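Local coordinates for protein tartronate semialdehyde reductase (Salmonella typhimurium, PDB 1VPD) that probably reduces tartronate semialdehyde to D-glycerate with NADH or NADPH, the last step of galactarate degradation, at residues 63-69 and 93-99; 100-106 and 172-176; 123-127 and 175-179; 135-141 and 159-165. One frame throughout, in Å; residues are numbered along the deposited sequence. Where two conformers were deposited one is given.

Three of the four contacts draw on one sheet, and the helix that leaves that sheet carries the predicted catalytic lysine. Contact 1 joins strands 64-67 and 94-97. Strand 119-126 lies between it and contact 4, with D97 O 2.8 Å from A123 N on one border and P124 O 3.0 Å from M140 N on the other. Contact 3 sets that middle strand against helix 170-198, and its centre lies about 9 Å from those of contacts 2 and 4. Contact 2 sets the first turns of the same helix against the loop and start of helix 103-114, sharing K175 and L176 with contact 3. K175 lies where helix meets sheet, its side chain about 3 Å from bound tartrate (nearest atoms).

Contact 1 (63-69 and 93-99); sequences DVIITML and TVLIDMS
Three donors converge on OD1 of D97, one from the neighbouring strand and two from S99. T67 OG1 reaches D97 OD1 at 2.7 Å from one face of the carboxylate, and S99 N comes from the other face. S99 OG, 2.6 Å from D97 OD1, takes the syn lone pair. With CG opposite the backbone N (chi1 -178°), the D97 carboxylate lies where it can receive all three, and the bond from S99 N closes an Asx turn just beyond the strand. S99 OG is itself gripped twice, since L69 N donates to S99 OG at 2.8 Å while the hydroxyl donates to the aspartate; side chains thereby tie the two chain ends after the regular pairing has stopped. Before that point the strands run parallel in the register V64-V94 to T67-D97. I65 and T67 each bond with both N and O, so that I96 N meets I65 O at 2.8 Å and M98 N meets T67 O. This is an interior parallel pair of a Rossmann-type sheet, with strand 7-11 on the other border of 64-67. On the face of V64, I66, V94 and I96, V64 CG2 touches I96 CD1 at 3.8 Å; Y151 of helix 145-156 lies over V64, V94 and I96, and L24 of helix 17-26 meets I66. The selenium of selenomethionine M98 rests 3.6 Å from I66 CG2. The opposite face holds I65, T67, L95 and D97, and helix 72-80 touches T67 and D97. There L95 bends back, bringing its CD1 to 3.5 Å from T67 OG1.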
loop_
_atom_site.group_PDB
_atom_site.type_symbol
_atom_site.label_atom_id
_atom_site.label_comp_id
_atom_site.label_asym_id
_atom_site.label_seq_id
_atom_site.Cartn_x
_atom_site.Cartn_y
_atom_site.Cartn_z
ATOM N N ASP A 63 -9.869 -0.104 -21.415
ATOM C CA ASP A 63 -8.550 -0.149 -22.065
ATOM C C ASP A 63 -7.424 -0.092 -21.044
ATOM O O ASP A 63 -6.271 -0.339 -21.384
ATOM C CB ASP A 63 -8.345 1.056 -22.986
ATOM C CG ASP A 63 -9.242 1.040 -24.212
ATOM O OD1 ASP A 63 -9.541 -0.049 -24.752
ATOM O OD2 ASP A 63 -9.664 2.104 -24.700
ATOM N N VAL A 64 -7.769 0.325 -19.832
ATOM C CA VAL A 64 -6.816 0.374 -18.712
ATOM C C VAL A 64 -7.535 -0.086 -17.452
ATOM O O VAL A 64 -8.710 0.245 -17.228
ATOM C CB VAL A 64 -6.183 1.781 -18.539
ATOM C CG1 VAL A 64 -7.240 2.832 -18.222
ATOM C CG2 VAL A 64 -5.079 1.765 -17.453
ATOM N N ILE A 65 -6.838 -0.865 -16.631
ATOM C CA ILE A 65 -7.412 -1.437 -15.423
ATOM C C ILE A 65 -6.408 -1.206 -14.310
ATOM O O ILE A 65 -5.229 -1.505 -14.482
ATOM C CB ILE A 65 -7.643 -2.953 -15.573
ATOM C CG1 ILE A 65 -8.616 -3.241 -16.718
ATOM C CG2 ILE A 65 -8.215 -3.545 -14.290
ATOM C CD1 ILE A 65 -8.107 -4.236 -17.687
ATOM N N ILE A 66 -6.874 -0.651 -13.205
ATOM C CA ILE A 66 -6.088 -0.575 -11.961
ATOM C C ILE A 66 -6.461 -1.727 -11.028
ATOM O O ILE A 66 -7.638 -2.012 -10.832
ATOM C CB ILE A 66 -6.347 0.785 -11.268
ATOM C CG1 ILE A 66 -5.770 1.925 -12.099
ATOM C CG2 ILE A 66 -5.816 0.807 -9.809
ATOM C CD1 ILE A 66 -6.374 3.270 -11.755
ATOM N N THR A 67 -5.456 -2.379 -10.427
ATOM C CA THR A 67 -5.704 -3.334 -9.338
ATOM C C THR A 67 -5.097 -2.770 -8.064
ATOM O O THR A 67 -4.044 -2.154 -8.110
ATOM C CB THR A 67 -5.123 -4.721 -9.615
ATOM O OG1 THR A 67 -3.783 -4.622 -10.141
ATOM C CG2 THR A 67 -5.929 -5.443 -10.703
HETATM N N MSE A 68 -5.789 -2.956 -6.947
HETATM C CA MSE A 68 -5.288 -2.573 -5.628
HETATM C C MSE A 68 -5.643 -3.722 -4.697
HETATM O O MSE A 68 -6.722 -3.754 -4.104
HETATM C CB MSE A 68 -5.876 -1.232 -5.172
HETATM C CG MSE A 68 -5.477 -0.739 -3.758
HETATM SE SE MSE A 68 -3.634 -0.929 -3.436
HETATM C CE MSE A 68 -3.057 0.841 -3.563
ATOM N N LEU A 69 -4.715 -4.673 -4.587
ATOM C CA LEU A 69 -4.939 -5.940 -3.912
ATOM C C LEU A 69 -3.813 -6.214 -2.891
ATOM O O LEU A 69 -2.780 -5.543 -2.925
ATOM C CB LEU A 69 -5.025 -7.051 -4.950
ATOM C CG LEU A 69 -6.171 -6.878 -5.962
ATOM C CD1 LEU A 69 -5.992 -7.796 -7.171
ATOM C CD2 LEU A 69 -7.502 -7.131 -5.263
ATOM N N THR A 93 -4.300 -3.424 -24.139
ATOM C CA THR A 93 -4.863 -3.155 -22.821
ATOM C C THR A 93 -3.688 -2.980 -21.854
ATOM O O THR A 93 -2.666 -3.627 -22.026
ATOM C CB THR A 93 -5.717 -4.353 -22.368
ATOM O OG1 THR A 93 -6.824 -4.560 -23.260
ATOM C CG2 THR A 93 -6.383 -4.084 -21.023
ATOM N N VAL A 94 -3.857 -2.112 -20.861
ATOM C CA VAL A 94 -2.821 -1.845 -19.862
ATOM C C VAL A 94 -3.338 -2.196 -18.474
ATOM O O VAL A 94 -4.438 -1.782 -18.105
ATOM C CB VAL A 94 -2.420 -0.366 -19.876
ATOM C CG1 VAL A 94 -1.367 -0.061 -18.790
ATOM C CG2 VAL A 94 -1.918 0.059 -21.293
ATOM N N LEU A 95 -2.533 -2.939 -17.706
ATOM C CA LEU A 95 -2.770 -3.142 -16.277
ATOM C C LEU A 95 -1.833 -2.225 -15.506
ATOM O O LEU A 95 -0.616 -2.270 -15.723
ATOM C CB LEU A 95 -2.503 -4.582 -15.863
ATOM C CG LEU A 95 -2.451 -4.876 -14.348
ATOM C CD1 LEU A 95 -3.785 -4.610 -13.688
ATOM C CD2 LEU A 95 -2.030 -6.320 -14.123
ATOM N N ILE A 96 -2.403 -1.409 -14.633
ATOM C CA ILE A 96 -1.650 -0.634 -13.655
ATOM C C ILE A 96 -1.898 -1.304 -12.318
ATOM O O ILE A 96 -2.942 -1.111 -11.672
ATOM C CB ILE A 96 -2.061 0.854 -13.638
ATOM C CG1 ILE A 96 -1.903 1.487 -15.021
ATOM C CG2 ILE A 96 -1.207 1.663 -12.642
ATOM C CD1 ILE A 96 -2.349 2.915 -15.064
ATOM N N ASP A 97 -0.965 -2.144 -11.901
ATOM C CA ASP A 97 -1.111 -2.785 -10.596
ATOM C C ASP A 97 -0.519 -1.866 -9.546
ATOM O O ASP A 97 0.681 -1.581 -9.568
ATOM C CB ASP A 97 -0.430 -4.157 -10.566
ATOM C CG ASP A 97 -0.609 -4.869 -9.241
ATOM O OD1 ASP A 97 -1.614 -4.581 -8.511
ATOM O OD2 ASP A 97 0.220 -5.732 -8.865
HETATM N N MSE A 98 -1.366 -1.400 -8.637
HETATM C CA MSE A 98 -0.973 -0.493 -7.570
HETATM C C MSE A 98 -0.817 -1.212 -6.226
HETATM O O MSE A 98 -0.589 -0.574 -5.193
HETATM C CB MSE A 98 -1.974 0.660 -7.487
HETATM C CG MSE A 98 -2.052 1.427 -8.839
HETATM SE SE MSE A 98 -3.103 3.045 -8.861
HETATM C CE MSE A 98 -1.746 4.292 -8.244
ATOM N N SER A 99 -0.891 -2.537 -6.264
ATOM C CA SER A 99 -0.646 -3.395 -5.105
ATOM C C SER A 99 0.827 -3.373 -4.725
ATOM O O SER A 99 1.711 -3.186 -5.568
ATOM C CB SER A 99 -1.028 -4.840 -5.433
ATOM O OG SER A 99 -2.308 -4.933 -6.053
HETATM O O HOH W 1 -7.831 -2.271 -24.765
#

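Contact 2 (100-106 and 172-176); sequences SIAPLAS and NVTKL
The polar part of this contact is centred on the side-chain amide of N172, in the first turn of helix 170-198. I101 N donates to N172 OD1 at 3.1 Å, a fairly straight bond (157° at the hydrogen) that nevertheless arrives 58° out of the amide's carbonyl plane. At the other end of the amide, N172 ND2 gives S106 OG a weak, bent bond of 2.9 Å. One side chain thus grips the loop before helix 103-114 and the first turn of that helix together. D122 of strand 119-126 accepts from the backbone N of N172 in the same turn.

A second kind of contact is carbonyl against carbonyl: I101 O lies 3.0 Å from N172 CG, close to the electron-poor carbon of the amide.

Apolar contacts fill in behind. The ring of P103 meets two side chains of the long helix: its CG lies 3.7 Å from V173 CG2, the two groups crossing at about a right angle, and its CD comes end-on to L176 CD1, also at 3.7 Å.

Finally, S100 lies alongside the aliphatic chain of K175. That chain runs anti to the backbone N and then bends at chi2, which brings CE of K175 to 3.1 Å from S100 OG while NZ continues to V125 O.

The predicted NAD-binding residue S100 and the predicted catalytic K175 therefore touch through a hydroxyl and a methylene, not through a bond between them; the lysine's nitrogen is bonded to V125 O.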
loop_
_atom_site.group_PDB
_atom_site.type_symbol
_atom_site.label_atom_id
_atom_site.label_comp_id
_atom_site.label_asym_id
_atom_site.label_seq_id
_atom_site.Cartn_x
_atom_site.Cartn_y
_atom_site.Cartn_z
ATOM N N SER A 100 1.096 -3.616 -3.453
ATOM C CA SER A 100 2.448 -3.860 -2.991
ATOM C C SER A 100 2.728 -5.351 -3.063
ATOM O O SER A 100 2.159 -6.131 -2.276
ATOM C CB SER A 100 2.596 -3.383 -1.554
ATOM O OG SER A 100 2.327 -2.006 -1.445
ATOM N N ILE A 101 3.557 -5.770 -4.017
ATOM C CA ILE A 101 3.877 -7.197 -4.180
ATOM C C ILE A 101 5.359 -7.386 -4.446
ATOM O O ILE A 101 6.050 -6.430 -4.779
ATOM C CB ILE A 101 3.027 -7.888 -5.299
ATOM C CG1 ILE A 101 3.431 -7.448 -6.717
ATOM C CG2 ILE A 101 1.561 -7.661 -5.062
ATOM C CD1 ILE A 101 2.700 -8.225 -7.827
ATOM N N ALA A 102 5.839 -8.619 -4.320
ATOM C CA ALA A 102 7.253 -8.925 -4.565
ATOM C C ALA A 102 7.646 -8.478 -5.967
ATOM O O ALA A 102 6.931 -8.802 -6.920
ATOM C CB ALA A 102 7.510 -10.415 -4.406
ATOM N N PRO A 103 8.749 -7.751 -6.126
ATOM C CA PRO A 103 9.196 -7.367 -7.483
ATOM C C PRO A 103 9.262 -8.516 -8.494
ATOM O O PRO A 103 8.866 -8.326 -9.657
ATOM C CB PRO A 103 10.572 -6.756 -7.244
ATOM C CG PRO A 103 10.518 -6.225 -5.869
ATOM C CD PRO A 103 9.571 -7.100 -5.083
ATOM N N LEU A 104 9.723 -9.690 -8.063
ATOM C CA LEU A 104 9.755 -10.873 -8.934
ATOM C C LEU A 104 8.356 -11.224 -9.432
ATOM O O LEU A 104 8.182 -11.626 -10.585
ATOM C CB LEU A 104 10.349 -12.076 -8.221
ATOM C CG LEU A 104 10.210 -13.437 -8.949
ATOM C CD1 LEU A 104 11.030 -13.426 -10.212
ATOM C CD2 LEU A 104 10.591 -14.637 -8.064
ATOM N N ALA A 105 7.357 -11.098 -8.563
ATOM C CA ALA A 105 5.976 -11.367 -8.964
ATOM C C ALA A 105 5.470 -10.361 -10.003
ATOM O O ALA A 105 4.795 -10.758 -10.967
ATOM C CB ALA A 105 5.056 -11.417 -7.767
ATOM N N SER A 106 5.771 -9.072 -9.824
ATOM C CA SER A 106 5.429 -8.077 -10.838
ATOM C C SER A 106 6.000 -8.484 -12.189
ATOM O O SER A 106 5.308 -8.429 -13.220
ATOM C CB SER A 106 5.949 -6.680 -10.469
ATOM O OG SER A 106 5.350 -6.213 -9.287
ATOM N N ASN A 172 7.846 -1.673 -7.208
ATOM C CA ASN A 172 7.854 -2.486 -6.010
ATOM C C ASN A 172 9.185 -2.520 -5.293
ATOM O O ASN A 172 9.188 -2.560 -4.078
ATOM C CB ASN A 172 7.284 -3.862 -6.271
ATOM C CG ASN A 172 5.753 -3.833 -6.223
ATOM O OD1 ASN A 172 5.176 -3.458 -5.204
ATOM N ND2 ASN A 172 5.113 -4.143 -7.340
ATOM N N VAL A 173 10.314 -2.422 -5.999
ATOM C CA VAL A 173 11.584 -2.286 -5.280
ATOM C C VAL A 173 11.562 -0.994 -4.467
ATOM O O VAL A 173 11.971 -0.970 -3.316
ATOM C CB VAL A 173 12.811 -2.309 -6.239
ATOM C CG1 VAL A 173 14.090 -1.928 -5.508
ATOM C CG2 VAL A 173 12.970 -3.648 -6.862
ATOM N N THR A 174 11.063 0.090 -5.066
ATOM C CA THR A 174 10.982 1.380 -4.403
ATOM C C THR A 174 10.039 1.285 -3.208
ATOM O O THR A 174 10.330 1.827 -2.134
ATOM C CB THR A 174 10.544 2.464 -5.406
ATOM O OG1 THR A 174 11.493 2.540 -6.482
ATOM C CG2 THR A 174 10.548 3.850 -4.771
ATOM N N LYS A 175 8.930 0.578 -3.389
ATOM C CA LYS A 175 7.993 0.332 -2.287
ATOM C C LYS A 175 8.616 -0.511 -1.153
ATOM O O LYS A 175 8.289 -0.287 0.008
ATOM C CB LYS A 175 6.691 -0.299 -2.792
ATOM C CG LYS A 175 5.636 -0.563 -1.710
ATOM C CD LYS A 175 5.141 0.691 -0.974
ATOM C CE LYS A 175 3.888 0.394 -0.151
ATOM N NZ LYS A 175 3.515 1.529 0.757
ATOM N N LEU A 176 9.500 -1.452 -1.458
ATOM C CA LEU A 176 10.219 -2.181 -0.392
ATOM C C LEU A 176 11.060 -1.220 0.441
ATOM O O LEU A 176 11.002 -1.233 1.670
ATOM C CB LEU A 176 11.070 -3.331 -0.928
ATOM C CG LEU A 176 10.323 -4.432 -1.691
ATOM C CD1 LEU A 176 11.297 -5.464 -2.209
ATOM C CD2 LEU A 176 9.245 -5.070 -0.822
#

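Contact 3 (123-127 and 175-179). With TLA (L(+)-tartaric acid), chain C.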
loop_
_atom_site.group_PDB
_atom_site.type_symbol
_atom_site.label_atom_id
_atom_site.label_comp_id
_atom_site.label_asym_id
_atom_site.label_seq_id
_atom_site.Cartn_x
_atom_site.Cartn_y
_atom_site.Cartn_z
ATOM N N ALA A 123 2.805 0.185 -9.961
ATOM C CA ALA A 123 2.670 1.534 -9.412
ATOM C C ALA A 123 2.120 1.536 -7.975
ATOM O O ALA A 123 1.054 2.109 -7.710
ATOM C CB ALA A 123 1.768 2.365 -10.314
ATOM N N PRO A 124 2.841 0.906 -7.046
ATOM C CA PRO A 124 2.451 0.942 -5.639
ATOM C C PRO A 124 2.535 2.353 -5.066
ATOM O O PRO A 124 3.102 3.285 -5.664
ATOM C CB PRO A 124 3.457 -0.007 -4.960
ATOM C CG PRO A 124 4.642 -0.008 -5.857
ATOM C CD PRO A 124 4.081 0.138 -7.250
ATOM N N VAL A 125 1.934 2.516 -3.902
ATOM C CA VAL A 125 1.712 3.830 -3.336
ATOM C C VAL A 125 2.171 3.920 -1.909
ATOM O O VAL A 125 2.332 2.897 -1.222
ATOM C CB VAL A 125 0.202 4.241 -3.422
ATOM C CG1 VAL A 125 -0.359 3.989 -4.808
ATOM C CG2 VAL A 125 -0.657 3.507 -2.393
ATOM N N SER A 126 2.317 5.154 -1.443
ATOM C CA SER A 126 2.526 5.402 -0.014
ATOM C C SER A 126 1.838 6.671 0.460
ATOM O O SER A 126 1.820 7.697 -0.236
ATOM C CB SER A 126 4.008 5.488 0.304
ATOM O OG SER A 126 4.168 5.645 1.693
ATOM N N GLY A 127 1.321 6.600 1.680
ATOM C CA GLY A 127 0.784 7.760 2.364
ATOM C C GLY A 127 -0.228 7.438 3.431
ATOM O O GLY A 127 -0.595 8.304 4.240
ATOM N N LYS A 175 8.930 0.578 -3.389
ATOM C CA LYS A 175 7.993 0.332 -2.287
ATOM C C LYS A 175 8.616 -0.511 -1.153
ATOM O O LYS A 175 8.289 -0.287 0.008
ATOM C CB LYS A 175 6.691 -0.299 -2.792
ATOM C CG LYS A 175 5.636 -0.563 -1.710
ATOM C CD LYS A 175 5.141 0.691 -0.974
ATOM C CE LYS A 175 3.888 0.394 -0.151
ATOM N NZ LYS A 175 3.515 1.529 0.757
ATOM N N LEU A 176 9.500 -1.452 -1.458
ATOM C CA LEU A 176 10.219 -2.181 -0.392
ATOM C C LEU A 176 11.060 -1.220 0.441
ATOM O O LEU A 176 11.002 -1.233 1.670
ATOM C CB LEU A 176 11.070 -3.331 -0.928
ATOM C CG LEU A 176 10.323 -4.432 -1.691
ATOM C CD1 LEU A 176 11.297 -5.464 -2.209
ATOM C CD2 LEU A 176 9.245 -5.070 -0.822
ATOM N N ALA A 177 11.827 -0.360 -0.221
ATOM C CA ALA A 177 12.574 0.688 0.492
ATOM C C ALA A 177 11.633 1.562 1.323
ATOM O O ALA A 177 11.900 1.885 2.478
ATOM C CB ALA A 177 13.338 1.533 -0.503
ATOM N N ASN A 178 10.499 1.934 0.735
ATOM C CA ASN A 178 9.481 2.710 1.432
ATOM C C ASN A 178 9.011 2.031 2.708
ATOM O O ASN A 178 8.916 2.661 3.758
ATOM C CB ASN A 178 8.282 2.929 0.493
ATOM C CG ASN A 178 7.283 3.921 1.028
ATOM O OD1 ASN A 178 6.407 3.591 1.877
ATOM N ND2 ASN A 178 7.360 5.130 0.525
ATOM N N GLN A 179 8.744 0.735 2.614
ATOM C CA GLN A 179 8.162 -0.009 3.721
ATOM C C GLN A 179 9.174 -0.306 4.805
ATOM O O GLN A 179 8.806 -0.435 5.958
ATOM C CB GLN A 179 7.529 -1.303 3.210
ATOM C CG GLN A 179 6.251 -1.070 2.362
ATOM C CD GLN A 179 5.229 -0.193 3.046
ATOM O OE1 GLN A 179 5.344 1.033 3.039
ATOM N NE2 GLN A 179 4.238 -0.823 3.669
HETATM O O1 TLA C . 1.620 0.403 2.365
HETATM O O11 TLA C . -0.382 1.242 1.973
HETATM C C1 TLA C . 0.626 1.077 2.704
HETATM C C2 TLA C . 0.604 1.632 4.105
HETATM O O2 TLA C . -0.625 2.348 4.334
HETATM C C3 TLA C . 1.818 2.473 4.474
HETATM O O3 TLA C . 2.969 1.713 4.808
HETATM C C4 TLA C . 2.186 3.461 3.393
HETATM O O4 TLA C . 1.269 4.143 2.914
HETATM O O41 TLA C . 3.348 3.570 3.007
#
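The peptide carbonyl of V125 receives NZ of K175 in its own plane, V125 O lying 2.7 Å from K175 NZ, and the flat amide of Q179, one helical turn on, turns both its polar atoms to a single hydroxyl of the bound tartrate: Q179 OE1 accepts from tartrate O3 at 3.0 Å and Q179 NE2 donates to it. D244 takes a second bond from Q179 NE2, which supports this orientation of the amide. The site is the seam between the Rossmann-type domain, here the end of strand 119-126, and the long helix 170-198 that leads into the all-helical part of the chain. P124 and K175 run antiparallel alongside one another, P124 CG standing 3.7 Å from K175 CB; the ring borders the start of the lysine chain, and the next residue's carbonyl takes its end. The tartrate probably comes from the crystallisation liquor, but it lies at the predicted active site and may mark where the substrate's acid and hydroxyl groups go. K175 NZ also donates to tartrate O1, 2.7 Å away. The other carboxylate is held from the strand side. There S126 OG, turned opposite its backbone N (chi1 -176°), donates to tartrate O41 at 2.6 Å, and G127 N points straight at tartrate O4, 2.7 Å away with 178° at the hydrogen.

Contact 4 (135-141 and 159-165); sequences GTLSVMV and AGSVVHT
Strands 137-141 and 161-165 run parallel, their axes 13° apart, with V139 and V141 each bonding through both N and O: V139 N meets S161 O at 2.9 Å, and T165 N points almost straight at V141 O, 2.8 Å away. At the start, L137 O accepts from G160 N where segment 159-165 turns a corner. Just before that corner, A159 CB rests on V139 CG2 at 3.7 Å, beside the face that carries V139, V141 and V162. V162 sends CG2 to V139 CB, 3.9 Å away, and its other branch, CG1, obliquely toward V141 CG2. F148 of helix 145-156 packs over V141 and V162, and its ring also meets that of H164. Beside S138 and S161 two waters bind: one donates to V139 O and lies 2.8 Å from S161 OG, the other 2.7 Å from S138 OG. M140 turns its selenomethionine chain away from the partner strand toward helix 170-198, where it touches K175. Two parallel neighbours joined through helix 145-156 make a classic beta-alpha-beta crossover, here at the sheet's edge within this chain, where strand 137-142 runs antiparallel to 119-126 and extends the parallel Rossmann part.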
loop_
_atom_site.group_PDB
_atom_site.type_symbol
_atom_site.label_atom_id
_atom_site.label_comp_id
_atom_site.label_asym_id
_atom_site.label_seq_id
_atom_site.Cartn_x
_atom_site.Cartn_y
_atom_site.Cartn_z
ATOM N N GLY A 135 -6.118 12.283 -1.524
ATOM C CA GLY A 135 -5.500 12.274 -2.824
ATOM C C GLY A 135 -4.084 12.809 -2.914
ATOM O O GLY A 135 -3.696 13.306 -3.966
ATOM N N THR A 136 -3.308 12.687 -1.832
ATOM C CA THR A 136 -1.942 13.191 -1.792
ATOM C C THR A 136 -0.906 12.069 -1.663
ATOM O O THR A 136 0.249 12.330 -1.304
ATOM C CB THR A 136 -1.753 14.179 -0.624
ATOM O OG1 THR A 136 -2.045 13.550 0.626
ATOM C CG2 THR A 136 -2.746 15.352 -0.724
ATOM N N LEU A 137 -1.313 10.839 -1.987
ATOM C CA LEU A 137 -0.391 9.696 -2.067
ATOM C C LEU A 137 0.809 9.972 -2.954
ATOM O O LEU A 137 0.693 10.676 -3.953
ATOM C CB LEU A 137 -1.101 8.482 -2.668
ATOM C CG LEU A 137 -2.257 7.882 -1.896
ATOM C CD1 LEU A 137 -2.992 6.857 -2.753
ATOM C CD2 LEU A 137 -1.766 7.237 -0.624
ATOM N N SER A 138 1.956 9.386 -2.611
ATOM C CA SER A 138 3.062 9.249 -3.539
ATOM C C SER A 138 2.917 7.902 -4.258
ATOM O O SER A 138 2.622 6.871 -3.628
ATOM C CB SER A 138 4.408 9.318 -2.824
ATOM O OG SER A 138 4.754 10.651 -2.507
ATOM N N VAL A 139 3.142 7.918 -5.559
ATOM C CA VAL A 139 3.081 6.751 -6.416
ATOM C C VAL A 139 4.461 6.558 -7.018
ATOM O O VAL A 139 5.102 7.512 -7.475
ATOM C CB VAL A 139 2.003 6.958 -7.531
ATOM C CG1 VAL A 139 1.865 5.731 -8.382
ATOM C CG2 VAL A 139 0.675 7.317 -6.908
HETATM N N MSE A 140 4.923 5.315 -7.015
HETATM C CA MSE A 140 6.264 4.960 -7.465
HETATM C C MSE A 140 6.120 3.840 -8.483
HETATM O O MSE A 140 5.563 2.808 -8.178
HETATM C CB MSE A 140 7.136 4.559 -6.261
HETATM C CG MSE A 140 6.579 3.401 -5.426
HETATM SE SE MSE A 140 6.892 3.619 -3.493
HETATM C CE MSE A 140 5.818 5.191 -3.181
ATOM N N VAL A 141 6.637 4.047 -9.699
ATOM C CA VAL A 141 6.217 3.252 -10.851
ATOM C C VAL A 141 7.371 2.617 -11.605
ATOM O O VAL A 141 8.374 3.279 -11.882
ATOM C CB VAL A 141 5.432 4.147 -11.856
ATOM C CG1 VAL A 141 4.804 3.285 -12.933
ATOM C CG2 VAL A 141 4.395 4.997 -11.119
ATOM N N ALA A 159 -3.141 11.269 -6.464
ATOM C CA ALA A 159 -1.813 11.438 -5.879
ATOM C C ALA A 159 -1.333 12.880 -5.773
ATOM O O ALA A 159 -1.749 13.765 -6.543
ATOM C CB ALA A 159 -0.816 10.657 -6.728
ATOM N N GLY A 160 -0.405 13.093 -4.841
ATOM C CA GLY A 160 0.408 14.299 -4.804
ATOM C C GLY A 160 1.664 14.217 -5.644
ATOM O O GLY A 160 2.257 15.245 -5.987
ATOM N N SER A 161 2.108 13.006 -5.968
ATOM C CA SER A 161 3.348 12.789 -6.694
ATOM C C SER A 161 3.292 11.441 -7.419
ATOM O O SER A 161 2.845 10.464 -6.845
ATOM C CB SER A 161 4.544 12.767 -5.721
ATOM O OG SER A 161 5.739 12.457 -6.402
ATOM N N VAL A 162 3.727 11.411 -8.676
ATOM C CA VAL A 162 3.847 10.184 -9.457
ATOM C C VAL A 162 5.204 10.175 -10.141
ATOM O O VAL A 162 5.496 11.039 -10.976
ATOM C CB VAL A 162 2.717 10.037 -10.495
ATOM C CG1 VAL A 162 2.857 8.742 -11.269
ATOM C CG2 VAL A 162 1.353 10.106 -9.825
ATOM N N VAL A 163 6.055 9.227 -9.763
ATOM C CA VAL A 163 7.446 9.203 -10.216
ATOM C C VAL A 163 7.811 7.856 -10.846
ATOM O O VAL A 163 7.555 6.791 -10.278
ATOM C CB VAL A 163 8.408 9.504 -9.030
ATOM C CG1 VAL A 163 9.863 9.241 -9.410
ATOM C CG2 VAL A 163 8.198 10.921 -8.517
ATOM N N HIS A 164 8.445 7.900 -12.008
ATOM C CA HIS A 164 8.923 6.729 -12.710
ATOM C C HIS A 164 10.304 6.348 -12.171
ATOM O O HIS A 164 11.236 7.155 -12.204
ATOM C CB HIS A 164 8.999 7.065 -14.202
ATOM C CG HIS A 164 9.373 5.923 -15.085
ATOM N ND1 HIS A 164 8.783 4.682 -15.017
ATOM C CD2 HIS A 164 10.259 5.850 -16.099
ATOM C CE1 HIS A 164 9.291 3.891 -15.941
ATOM N NE2 HIS A 164 10.192 4.574 -16.614
ATOM N N THR A 165 10.445 5.113 -11.689
ATOM C CA THR A 165 11.665 4.703 -10.999
ATOM C C THR A 165 12.510 3.686 -11.743
ATOM O O THR A 165 13.632 3.390 -11.321
ATOM C CB THR A 165 11.333 4.144 -9.588
ATOM O OG1 THR A 165 10.494 2.990 -9.717
ATOM C CG2 THR A 165 10.589 5.153 -8.754
HETATM O O HOH W 2 7.056 11.904 -3.295
HETATM O O HOH W 3 5.943 9.733 -6.001
#